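PDB 5EJJ: Ufm1-specific protease from Caenorhabditis elegans, which is a thiol protease that cleaves the peptide bond at the C-terminal glycine of the ubiquitin-like modifier Ufm1, removing it from target proteins. Local coordinates for residues W4-A16 with Q92-S106. Residues are numbered along the deposited sequence; the frame is centred on the assembly and turned at random.
Sequences WFIDAQAMFQNYA and QFTLQLTSRMLENRS
Phe12 and Tyr15 of helix 8-16 hold Leu102 of helix 99-104 between them. Leu102 CG lies over one face of the Tyr15 ring, 3.8 Å from its centroid. Its CD2 bears on the same ring at Tyr15 CD2. The other branch, CD1, meets Phe12 at the ring edge, 3.6 Å from Phe12 CD1. One face of Phe12 is covered by Arg105, with a CH-pi contact from Arg105 CA at 3.8 Å from the ring centroid. Arg105 has positive phi and is the C-prime residue of a Schellman motif that ends helix 99-104. The Arg105 side chain, extended from CG to NE, and the Phe12 side chain run past each other in opposite directions. The guanidinium reaches Gln13, where Arg105 NH1 donates to Gln13 OE1 at 2.9 Å. A bend at chi2 (64°) brings that amide back to the arginine. Water 1 links Arg105 NH1 to Gln9 O and OE1. The two helices cross at nearly a right angle (-97°). Segment 92-106 lies in the N-terminal MPN domain, and helix 8-16 packs on its four-stranded sheet, Met11 touching strand 45-53 and Tyr15 strand 74-81. Tyr15 also meets Phe51 of that sheet edge-to-face. Without the Tyr15 ring, as with an alanine here, Leu102 would probably lose the face it packs on and a gap would open beside Phe51. Farther along, Met11 SD rests on Leu95 CD1 (3.9 Å), and Ile6 CD1 meets the same methyl tip to tip. At the far end, Phe93 turns its edge to the face of Trp4 in a T-shaped pair, centroids 4.9 Å apart and planes at 64°.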
loop_
_atom_site.group_PDB
_atom_site.type_symbol
_atom_site.label_atom_id
_atom_site.label_comp_id
_atom_site.label_asym_id
_atom_site.label_seq_id
_atom_site.Cartn_x
_atom_site.Cartn_y
_atom_site.Cartn_z
ATOM N N TRP A 4 -7.122 -3.836 26.410
ATOM C CA TRP A 4 -6.427 -3.845 25.149
ATOM C C TRP A 4 -7.445 -3.931 24.054
ATOM O O TRP A 4 -8.520 -4.482 24.244
ATOM C CB TRP A 4 -5.483 -5.029 25.078
ATOM C CG TRP A 4 -4.251 -4.761 25.827
ATOM C CD1 TRP A 4 -4.084 -4.835 27.172
ATOM C CD2 TRP A 4 -3.007 -4.328 25.287
ATOM N NE1 TRP A 4 -2.803 -4.497 27.510
ATOM C CE2 TRP A 4 -2.115 -4.179 26.370
ATOM C CE3 TRP A 4 -2.549 -4.069 23.989
ATOM C CZ2 TRP A 4 -0.790 -3.776 26.202
ATOM C CZ3 TRP A 4 -1.233 -3.674 23.822
ATOM C CH2 TRP A 4 -0.368 -3.532 24.928
ATOM N N PHE A 5 -7.102 -3.367 22.908
ATOM C CA PHE A 5 -7.969 -3.389 21.759
ATOM C C PHE A 5 -7.255 -4.066 20.620
ATOM O O PHE A 5 -6.042 -3.939 20.470
ATOM C CB PHE A 5 -8.360 -1.970 21.393
ATOM C CG PHE A 5 -9.117 -1.277 22.482
ATOM C CD1 PHE A 5 -8.445 -0.733 23.578
ATOM C CD2 PHE A 5 -10.511 -1.194 22.433
ATOM C CE1 PHE A 5 -9.149 -0.110 24.606
ATOM C CE2 PHE A 5 -11.216 -0.569 23.444
ATOM C CZ PHE A 5 -10.534 -0.026 24.538
ATOM N N ILE A 6 -8.013 -4.808 19.828
ATOM C CA ILE A 6 -7.445 -5.542 18.719
ATOM C C ILE A 6 -8.449 -5.631 17.570
ATOM O O ILE A 6 -9.673 -5.567 17.775
ATOM C CB ILE A 6 -7.023 -6.931 19.192
ATOM C CG1 ILE A 6 -6.205 -7.650 18.130
ATOM C CG2 ILE A 6 -8.226 -7.726 19.639
ATOM C CD1 ILE A 6 -5.693 -9.003 18.598
ATOM N N ASP A 7 -7.935 -5.732 16.348
ATOM C CA ASP A 7 -8.797 -6.033 15.223
ATOM C C ASP A 7 -8.689 -7.523 14.938
ATOM O O ASP A 7 -7.802 -7.958 14.185
ATOM C CB ASP A 7 -8.395 -5.204 14.017
ATOM C CG ASP A 7 -9.358 -5.343 12.845
ATOM O OD1 ASP A 7 -9.962 -6.424 12.667
ATOM O OD2 ASP A 7 -9.490 -4.355 12.079
ATOM N N ALA A 8 -9.589 -8.301 15.552
ATOM C CA ALA A 8 -9.592 -9.752 15.393
ATOM C C ALA A 8 -9.766 -10.249 13.946
ATOM O O ALA A 8 -9.133 -11.223 13.566
ATOM C CB ALA A 8 -10.601 -10.367 16.287
ATOM N N GLN A 9 -10.605 -9.595 13.143
ATOM C CA GLN A 9 -10.756 -10.005 11.742
ATOM C C GLN A 9 -9.405 -9.978 11.076
ATOM O O GLN A 9 -8.990 -10.956 10.433
ATOM C CB GLN A 9 -11.693 -9.089 10.942
ATOM C CG GLN A 9 -13.131 -8.938 11.455
ATOM C CD GLN A 9 -13.940 -10.237 11.429
ATOM O OE1 GLN A 9 -13.411 -11.320 11.106
ATOM N NE2 GLN A 9 -15.233 -10.137 11.781
ATOM N N ALA A 10 -8.721 -8.843 11.249
ATOM C CA ALA A 10 -7.421 -8.593 10.634
ATOM C C ALA A 10 -6.463 -9.719 11.015
ATOM O O ALA A 10 -5.820 -10.318 10.147
ATOM C CB ALA A 10 -6.910 -7.270 11.067
ATOM N N MET A 11 -6.420 -10.033 12.314
ATOM C CA MET A 11 -5.645 -11.160 12.845
ATOM C C MET A 11 -5.949 -12.473 12.145
ATOM O O MET A 11 -5.029 -13.107 11.653
ATOM C CB MET A 11 -5.891 -11.332 14.336
ATOM C CG MET A 11 -5.183 -12.547 14.929
ATOM S SD MET A 11 -5.449 -12.764 16.719
ATOM C CE MET A 11 -7.222 -13.004 16.799
ATOM N N PHE A 12 -7.228 -12.872 12.111
ATOM C CA PHE A 12 -7.671 -14.105 11.447
ATOM C C PHE A 12 -7.188 -14.157 10.013
ATOM O O PHE A 12 -6.677 -15.179 9.541
ATOM C CB PHE A 12 -9.196 -14.202 11.430
ATOM C CG PHE A 12 -9.811 -14.329 12.787
ATOM C CD1 PHE A 12 -9.147 -15.015 13.802
ATOM C CD2 PHE A 12 -11.033 -13.747 13.060
ATOM C CE1 PHE A 12 -9.691 -15.120 15.071
ATOM C CE2 PHE A 12 -11.585 -13.847 14.323
ATOM C CZ PHE A 12 -10.909 -14.539 15.333
ATOM N N GLN A 13 -7.360 -13.046 9.313
ATOM C CA GLN A 13 -6.902 -12.958 7.943
ATOM C C GLN A 13 -5.394 -13.149 7.830
ATOM O O GLN A 13 -4.899 -13.621 6.816
ATOM C CB GLN A 13 -7.272 -11.609 7.363
ATOM C CG GLN A 13 -6.855 -11.471 5.935
ATOM C CD GLN A 13 -7.573 -12.456 5.076
ATOM O OE1 GLN A 13 -8.753 -12.737 5.301
ATOM N NE2 GLN A 13 -6.876 -13.005 4.089
ATOM N N ASN A 14 -4.644 -12.760 8.851
ATOM C CA ASN A 14 -3.210 -12.947 8.768
ATOM C C ASN A 14 -2.870 -14.418 8.865
ATOM O O ASN A 14 -2.077 -14.921 8.073
ATOM C CB ASN A 14 -2.489 -12.153 9.838
ATOM C CG ASN A 14 -2.119 -10.750 9.386
ATOM O OD1 ASN A 14 -2.372 -10.341 8.247
ATOM N ND2 ASN A 14 -1.515 -9.997 10.297
ATOM N N TYR A 15 -3.487 -15.107 9.826
ATOM C CA TYR A 15 -3.354 -16.559 9.958
ATOM C C TYR A 15 -3.751 -17.239 8.666
ATOM O O TYR A 15 -3.105 -18.191 8.215
ATOM C CB TYR A 15 -4.254 -17.094 11.052
ATOM C CG TYR A 15 -4.105 -18.583 11.259
ATOM C CD1 TYR A 15 -4.863 -19.482 10.527
ATOM C CD2 TYR A 15 -3.214 -19.090 12.208
ATOM C CE1 TYR A 15 -4.737 -20.849 10.715
ATOM C CE2 TYR A 15 -3.076 -20.455 12.411
ATOM C CZ TYR A 15 -3.842 -21.340 11.653
ATOM O OH TYR A 15 -3.718 -22.713 11.839
ATOM N N ALA A 16 -4.849 -16.752 8.098
ATOM C CA ALA A 16 -5.299 -17.200 6.804
ATOM C C ALA A 16 -4.149 -17.145 5.816
ATOM O O ALA A 16 -3.851 -18.150 5.172
ATOM C CB ALA A 16 -6.478 -16.351 6.324
ATOM N N GLN A 92 4.250 -8.204 27.037
ATOM C CA GLN A 92 3.619 -8.159 28.343
ATOM C C GLN A 92 2.293 -8.943 28.408
ATOM O O GLN A 92 1.536 -8.826 29.375
ATOM C CB GLN A 92 3.441 -6.713 28.804
ATOM C CG GLN A 92 2.421 -5.964 28.005
ATOM C CD GLN A 92 2.916 -4.599 27.535
ATOM O OE1 GLN A 92 3.262 -4.418 26.349
ATOM N NE2 GLN A 92 2.940 -3.624 28.460
ATOM N N PHE A 93 2.020 -9.748 27.384
ATOM C CA PHE A 93 0.896 -10.698 27.425
ATOM C C PHE A 93 1.049 -11.810 26.396
ATOM O O PHE A 93 1.920 -11.743 25.515
ATOM C CB PHE A 93 -0.450 -10.007 27.230
ATOM C CG PHE A 93 -0.610 -9.362 25.889
ATOM C CD1 PHE A 93 -0.958 -10.112 24.775
ATOM C CD2 PHE A 93 -0.419 -7.991 25.741
ATOM C CE1 PHE A 93 -1.087 -9.522 23.545
ATOM C CE2 PHE A 93 -0.554 -7.386 24.503
ATOM C CZ PHE A 93 -0.888 -8.157 23.403
ATOM N N THR A 94 0.201 -12.833 26.508
ATOM C CA THR A 94 0.102 -13.849 25.456
ATOM C C THR A 94 -1.340 -14.080 25.004
ATOM O O THR A 94 -2.232 -14.314 25.828
ATOM C CB THR A 94 0.743 -15.192 25.851
ATOM O OG1 THR A 94 2.111 -14.978 26.232
ATOM C CG2 THR A 94 0.712 -16.133 24.667
ATOM N N LEU A 95 -1.580 -13.985 23.701
ATOM C CA LEU A 95 -2.897 -14.326 23.184
ATOM C C LEU A 95 -3.055 -15.843 23.255
ATOM O O LEU A 95 -2.127 -16.604 22.909
ATOM C CB LEU A 95 -3.089 -13.845 21.743
ATOM C CG LEU A 95 -3.042 -12.348 21.431
ATOM C CD1 LEU A 95 -3.258 -12.150 19.942
ATOM C CD2 LEU A 95 -4.081 -11.596 22.224
ATOM N N GLN A 96 -4.221 -16.286 23.720
ATOM C CA GLN A 96 -4.528 -17.707 23.687
ATOM C C GLN A 96 -5.413 -17.990 22.493
ATOM O O GLN A 96 -6.433 -17.339 22.295
ATOM C CB GLN A 96 -5.178 -18.141 24.990
ATOM C CG GLN A 96 -4.273 -17.921 26.193
ATOM C CD GLN A 96 -2.954 -18.659 26.063
ATOM O OE1 GLN A 96 -2.879 -19.733 25.453
ATOM N NE2 GLN A 96 -1.900 -18.084 26.634
ATOM N N LEU A 97 -4.998 -18.938 21.672
ATOM C CA LEU A 97 -5.673 -19.171 20.406
ATOM C C LEU A 97 -5.885 -20.653 20.155
ATOM O O LEU A 97 -5.152 -21.489 20.687
ATOM C CB LEU A 97 -4.848 -18.598 19.256
ATOM C CG LEU A 97 -4.570 -17.104 19.190
ATOM C CD1 LEU A 97 -3.880 -16.789 17.867
ATOM C CD2 LEU A 97 -5.847 -16.307 19.351
ATOM N N THR A 98 -6.883 -20.971 19.338
ATOM C CA THR A 98 -7.136 -22.342 18.933
ATOM C C THR A 98 -7.239 -22.361 17.418
ATOM O O THR A 98 -7.524 -21.324 16.802
ATOM C CB THR A 98 -8.457 -22.856 19.501
ATOM O OG1 THR A 98 -9.542 -22.353 18.709
ATOM C CG2 THR A 98 -8.632 -22.406 20.948
ATOM N N SER A 99 -7.018 -23.528 16.814
ATOM C CA SER A 99 -7.095 -23.641 15.358
ATOM C C SER A 99 -8.548 -23.614 14.900
ATOM O O SER A 99 -8.848 -23.257 13.751
ATOM C CB SER A 99 -6.400 -24.911 14.877
ATOM O OG SER A 99 -4.985 -24.780 14.929
ATOM N N ARG A 100 -9.444 -24.002 15.812
ATOM C CA ARG A 100 -10.880 -23.937 15.577
ATOM C C ARG A 100 -11.202 -22.470 15.352
ATOM O O ARG A 100 -11.670 -22.074 14.280
ATOM C CB ARG A 100 -11.652 -24.460 16.806
ATOM C CG ARG A 100 -12.995 -25.152 16.511
ATOM C CD ARG A 100 -14.145 -24.648 17.408
ATOM N NE ARG A 100 -13.853 -24.720 18.849
ATOM C CZ ARG A 100 -14.716 -24.411 19.832
ATOM N NH1 ARG A 100 -15.957 -24.013 19.550
ATOM N NH2 ARG A 100 -14.346 -24.503 21.112
ATOM N N MET A 101 -10.912 -21.681 16.385
ATOM C CA MET A 101 -11.173 -20.250 16.426
ATOM C C MET A 101 -10.653 -19.548 15.185
ATOM O O MET A 101 -11.364 -18.768 14.541
ATOM C CB MET A 101 -10.492 -19.680 17.663
ATOM C CG MET A 101 -10.452 -18.179 17.760
ATOM S SD MET A 101 -9.080 -17.708 18.824
ATOM C CE MET A 101 -9.491 -18.560 20.345
ATOM N N LEU A 102 -9.404 -19.854 14.849
ATOM C CA LEU A 102 -8.733 -19.235 13.721
ATOM C C LEU A 102 -9.394 -19.553 12.383
ATOM O O LEU A 102 -9.683 -18.654 11.590
ATOM C CB LEU A 102 -7.261 -19.659 13.695
ATOM C CG LEU A 102 -6.220 -18.684 14.263
ATOM C CD1 LEU A 102 -6.876 -17.493 14.957
ATOM C CD2 LEU A 102 -5.257 -19.387 15.207
ATOM N N GLU A 103 -9.628 -20.832 12.123
ATOM C CA GLU A 103 -10.132 -21.224 10.820
ATOM C C GLU A 103 -11.613 -20.855 10.658
ATOM O O GLU A 103 -12.044 -20.453 9.581
ATOM C CB GLU A 103 -9.800 -22.693 10.543
ATOM C CG GLU A 103 -8.270 -22.898 10.411
ATOM C CD GLU A 103 -7.815 -24.357 10.216
ATOM O OE1 GLU A 103 -8.684 -25.259 10.119
ATOM O OE2 GLU A 103 -6.575 -24.594 10.159
ATOM N N ASN A 104 -12.372 -20.923 11.745
ATOM C CA ASN A 104 -13.771 -20.480 11.732
ATOM C C ASN A 104 -13.929 -18.968 11.798
ATOM O O ASN A 104 -14.981 -18.436 11.434
ATOM C CB ASN A 104 -14.541 -21.099 12.905
ATOM C CG ASN A 104 -14.644 -22.609 12.802
ATOM O OD1 ASN A 104 -14.752 -23.167 11.699
ATOM N ND2 ASN A 104 -14.594 -23.285 13.956
ATOM N N ARG A 105 -12.881 -18.301 12.283
ATOM C CA ARG A 105 -12.873 -16.862 12.508
ATOM C C ARG A 105 -13.951 -16.450 13.502
ATOM O O ARG A 105 -14.823 -15.643 13.193
ATOM C CB ARG A 105 -13.004 -16.076 11.200
ATOM C CG ARG A 105 -12.039 -16.516 10.131
ATOM C CD ARG A 105 -11.957 -15.517 8.990
ATOM N NE ARG A 105 -11.166 -16.047 7.876
ATOM C CZ ARG A 105 -10.610 -15.305 6.916
ATOM N NH1 ARG A 105 -10.737 -13.979 6.939
ATOM N NH2 ARG A 105 -9.907 -15.886 5.940
ATOM N N SER A 106 -13.868 -16.987 14.710
ATOM C CA SER A 106 -14.841 -16.655 15.739
ATOM C C SER A 106 -14.405 -15.551 16.691
ATOM O O SER A 106 -13.703 -15.821 17.668
ATOM C CB SER A 106 -15.166 -17.895 16.561
ATOM O OG SER A 106 -15.995 -17.564 17.658
HETATM O O HOH W 1 -11.561 -12.216 9.224
#